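Local coordinates for japanin (Rhipicephalus appendiculatus, PDB 4BOE), which binds cholesterol in its internal pocket and modulates the host immune response, blocking the differentiation of dendritic cells from monocytes, at residues G38-R43 with Q64-P69. Residues are numbered along the deposited sequence; the frame is centred on the assembly and turned at random.
Sequences GDWVTR and QVKWEP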
ATOM      1  N   GLY A  38      11.853 -16.941   7.065  1.00 51.20           N
ATOM      2  CA  GLY A  38      11.293 -18.000   6.234  1.00 51.32           C
ATOM      3  C   GLY A  38      10.627 -17.389   5.013  1.00 53.02           C
ATOM      4  O   GLY A  38      11.254 -16.590   4.311  1.00 52.72           O
ATOM      5  N   ASP A  39       9.343 -17.715   4.802  1.00 48.92           N
ATOM      6  CA  ASP A  39       8.574 -17.182   3.669  1.00 49.69           C
ATOM      7  C   ASP A  39       7.853 -15.863   3.990  1.00 48.89           C
ATOM      8  O   ASP A  39       7.259 -15.287   3.087  1.00 48.83           O
ATOM      9  CB  ASP A  39       7.556 -18.237   3.192  1.00 52.85           C
ATOM     10  CG  ASP A  39       8.207 -19.517   2.681  1.00 67.72           C
ATOM     11  OD1 ASP A  39       9.342 -19.432   2.116  1.00 68.12           O
ATOM     12  OD2 ASP A  39       7.576 -20.598   2.814  1.00 71.61           O
ATOM     13  N   TRP A  40       7.919 -15.371   5.245  1.00 41.24           N
ATOM     14  CA  TRP A  40       7.218 -14.166   5.649  1.00 38.69           C
ATOM     15  C   TRP A  40       8.100 -12.962   5.746  1.00 41.00           C
ATOM     16  O   TRP A  40       9.108 -12.994   6.442  1.00 43.04           O
ATOM     17  CB  TRP A  40       6.504 -14.394   6.976  1.00 36.85           C
ATOM     18  CG  TRP A  40       5.406 -15.402   6.864  1.00 37.02           C
ATOM     19  CD1 TRP A  40       5.531 -16.759   6.945  1.00 39.83           C
ATOM     20  CD2 TRP A  40       4.050 -15.145   6.472  1.00 36.23           C
ATOM     21  NE1 TRP A  40       4.326 -17.363   6.643  1.00 39.11           N
ATOM     22  CE2 TRP A  40       3.385 -16.394   6.416  1.00 40.09           C
ATOM     23  CE3 TRP A  40       3.334 -13.982   6.156  1.00 36.42           C
ATOM     24  CZ2 TRP A  40       2.037 -16.508   6.066  1.00 39.37           C
ATOM     25  CZ3 TRP A  40       1.993 -14.089   5.825  1.00 37.79           C
ATOM     26  CH2 TRP A  40       1.360 -15.337   5.756  1.00 39.16           C
ATOM     27  N   VAL A  41       7.692 -11.869   5.095  1.00 35.76           N
ATOM     28  CA  VAL A  41       8.394 -10.590   5.183  1.00 33.90           C
ATOM     29  C   VAL A  41       7.632  -9.738   6.188  1.00 35.97           C
ATOM     30  O   VAL A  41       6.414  -9.636   6.096  1.00 35.74           O
ATOM     31  CB  VAL A  41       8.503  -9.914   3.790  1.00 36.00           C
ATOM     32  CG1 VAL A  41       8.961  -8.462   3.905  1.00 35.31           C
ATOM     33  CG2 VAL A  41       9.472 -10.701   2.908  1.00 35.83           C
ATOM     34  N   THR A  42       8.345  -9.068   7.088  1.00 31.61           N
ATOM     35  CA  THR A  42       7.702  -8.180   8.047  1.00 30.73           C
ATOM     36  C   THR A  42       7.906  -6.792   7.530  1.00 33.34           C
ATOM     37  O   THR A  42       9.020  -6.413   7.170  1.00 32.48           O
ATOM     38  CB  THR A  42       8.226  -8.359   9.497  1.00 36.17           C
ATOM     39  OG1 THR A  42       8.101  -9.719   9.847  1.00 39.18           O
ATOM     40  CG2 THR A  42       7.421  -7.567  10.521  1.00 35.19           C
ATOM     41  N   ARG A  43       6.817  -6.037   7.474  1.00 29.51           N
ATOM     42  CA  ARG A  43       6.869  -4.656   7.052  1.00 30.35           C
ATOM     43  C   ARG A  43       6.124  -3.806   8.100  1.00 33.59           C
ATOM     44  O   ARG A  43       5.261  -4.301   8.825  1.00 32.44           O
ATOM     45  CB  ARG A  43       6.176  -4.454   5.693  1.00 27.39           C
ATOM     46  CG  ARG A  43       6.547  -5.415   4.554  1.00 27.26           C
ATOM     47  CD  ARG A  43       5.851  -4.947   3.248  1.00 32.15           C
ATOM     48  NE  ARG A  43       6.430  -3.680   2.821  1.00 30.02           N
ATOM     49  CZ  ARG A  43       7.495  -3.517   2.049  1.00 32.83           C
ATOM     50  NH1 ARG A  43       8.070  -4.562   1.469  1.00 28.67           N
ATOM     51  NH2 ARG A  43       7.957  -2.296   1.795  1.00 28.11           N
ATOM     52  N   GLN A  64       2.829  -8.810   8.310  1.00 31.38           N
ATOM     53  CA  GLN A  64       3.686  -9.707   7.577  1.00 32.28           C
ATOM     54  C   GLN A  64       3.005 -10.073   6.242  1.00 35.40           C
ATOM     55  O   GLN A  64       1.785 -10.119   6.167  1.00 31.93           O
ATOM     56  CB  GLN A  64       3.962 -10.973   8.389  1.00 34.28           C
ATOM     57  CG  GLN A  64       4.737 -10.707   9.653  1.00 42.11           C
ATOM     58  CD  GLN A  64       5.117 -12.015  10.277  1.00 54.75           C
ATOM     59  OE1 GLN A  64       6.231 -12.509  10.127  1.00 55.12           O
ATOM     60  NE2 GLN A  64       4.147 -12.676  10.826  1.00 42.44           N
ATOM     61  N   VAL A  65       3.813 -10.327   5.211  1.00 33.56           N
ATOM     62  CA  VAL A  65       3.333 -10.720   3.890  1.00 34.64           C
ATOM     63  C   VAL A  65       4.091 -11.919   3.348  1.00 38.31           C
ATOM     64  O   VAL A  65       5.297 -12.064   3.545  1.00 38.45           O
ATOM     65  CB  VAL A  65       3.315  -9.543   2.853  1.00 39.19           C
ATOM     66  CG1 VAL A  65       2.418  -8.425   3.335  1.00 39.98           C
ATOM     67  CG2 VAL A  65       4.702  -8.991   2.604  1.00 39.52           C
ATOM     68  N   LYS A  66       3.381 -12.730   2.601  1.00 35.17           N
ATOM     69  CA  LYS A  66       3.916 -13.903   1.936  1.00 34.77           C
ATOM     70  C   LYS A  66       3.465 -13.888   0.479  1.00 36.82           C
ATOM     71  O   LYS A  66       2.282 -13.718   0.218  1.00 35.29           O
ATOM     72  CB  LYS A  66       3.392 -15.196   2.604  1.00 36.79           C
ATOM     73  CG  LYS A  66       4.076 -16.471   2.144  1.00 36.43           C
ATOM     74  CD  LYS A  66       3.463 -17.730   2.706  1.00 51.92           C
ATOM     75  CE  LYS A  66       2.089 -18.026   2.151  1.00 79.08           C
ATOM     76  NZ  LYS A  66       1.666 -19.432   2.413  1.00 97.87           N
ATOM     77  N   TRP A  67       4.392 -14.143  -0.457  1.00 35.48           N
ATOM     78  CA  TRP A  67       4.058 -14.317  -1.871  1.00 35.89           C
ATOM     79  C   TRP A  67       4.790 -15.525  -2.463  1.00 39.30           C
ATOM     80  O   TRP A  67       6.007 -15.509  -2.568  1.00 38.52           O
ATOM     81  CB  TRP A  67       4.362 -13.074  -2.682  1.00 34.24           C
ATOM     82  CG  TRP A  67       4.018 -13.213  -4.135  1.00 34.30           C
ATOM     83  CD1 TRP A  67       2.779 -13.425  -4.675  1.00 36.77           C
ATOM     84  CD2 TRP A  67       4.936 -13.157  -5.237  1.00 33.76           C
ATOM     85  NE1 TRP A  67       2.866 -13.476  -6.049  1.00 35.83           N
ATOM     86  CE2 TRP A  67       4.174 -13.286  -6.421  1.00 36.40           C
ATOM     87  CE3 TRP A  67       6.339 -13.144  -5.335  1.00 34.46           C
ATOM     88  CZ2 TRP A  67       4.759 -13.290  -7.677  1.00 34.51           C
ATOM     89  CZ3 TRP A  67       6.919 -13.194  -6.591  1.00 35.52           C
ATOM     90  CH2 TRP A  67       6.130 -13.255  -7.743  1.00 35.78           C
ATOM     91  N   GLU A  68       4.040 -16.568  -2.823  1.00 38.65           N
ATOM     92  CA  GLU A  68       4.589 -17.745  -3.526  1.00 40.19           C
ATOM     93  C   GLU A  68       4.804 -17.308  -5.007  1.00 43.09           C
ATOM     94  O   GLU A  68       3.932 -16.627  -5.546  1.00 40.16           O
ATOM     95  CB  GLU A  68       3.599 -18.921  -3.512  1.00 41.37           C
ATOM     96  CG  GLU A  68       3.244 -19.453  -2.135  1.00 57.97           C
ATOM     97  CD  GLU A  68       4.157 -20.562  -1.647  1.00 88.46           C
ATOM     98  OE1 GLU A  68       5.394 -20.426  -1.796  1.00 81.73           O
ATOM     99  OE2 GLU A  68       3.629 -21.582  -1.146  1.00 89.75           O
ATOM    100  N   PRO A  69       5.918 -17.693  -5.656  1.00 41.78           N
ATOM    101  CA  PRO A  69       6.159 -17.286  -7.060  1.00 41.13           C
ATOM    102  C   PRO A  69       5.018 -17.590  -8.016  1.00 39.53           C
ATOM    103  O   PRO A  69       4.386 -18.664  -7.966  1.00 36.47           O
ATOM    104  CB  PRO A  69       7.445 -18.012  -7.425  1.00 44.05           C
ATOM    105  CG  PRO A  69       8.179 -18.131  -6.116  1.00 47.66           C
ATOM    106  CD  PRO A  69       7.108 -18.364  -5.084  1.00 43.46           C
TER
HETATM  107  O   HOH W   1       7.175 -14.647   0.462  1.00 39.37           O
HETATM  108  O   HOH W   2       8.736 -12.216   9.025  1.00 55.96           O
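The indole of Trp40 turns one face to the side chain of Lys66 and an edge to the backbone of Gln64. Trp40 CG stands anti to its carbonyl carbon (chi1 -66°), which brings the ring across to the next strand, against Lys66. Lys66 CB sits 3.6 Å from the centroid of the Trp40 six-membered ring, almost on the ring normal, in a CH-pi contact; farther out, Lys66 CD covers the CE2-CZ2 side before the bend at chi3 (69°) carries the ammonium end away. Lys77 of strand 73-78 adds a cation-pi interaction with the indole. An alanine in place of Trp40 would remove this platform and would probably leave the aliphatic stem of Lys66 poorly packed.

Beside it, Thr42 and Gln64 project together from the same face of the sheet. A water donates to Gln64 OE1 and Trp40 O and accepts from Thr42 OG1 at 2.7 Å, tying both strands together. On the other sheet face, Val41 and Val65 pack at 4.1 Å between Val41 CB and Val65 CG2. Their backbones pair reciprocally, Val41 N to Val65 O at 2.9 Å and nearly straight (177°), Val65 N to Val41 O at 2.8 Å. Arg43, bonded to Thr31 and to carbonyls of the N-terminal segment, touches cholesterol. The contact lies at the open end of the antiparallel hairpin of strands 40-49 and 59-66, in the lipocalin beta-barrel that encloses the sterol.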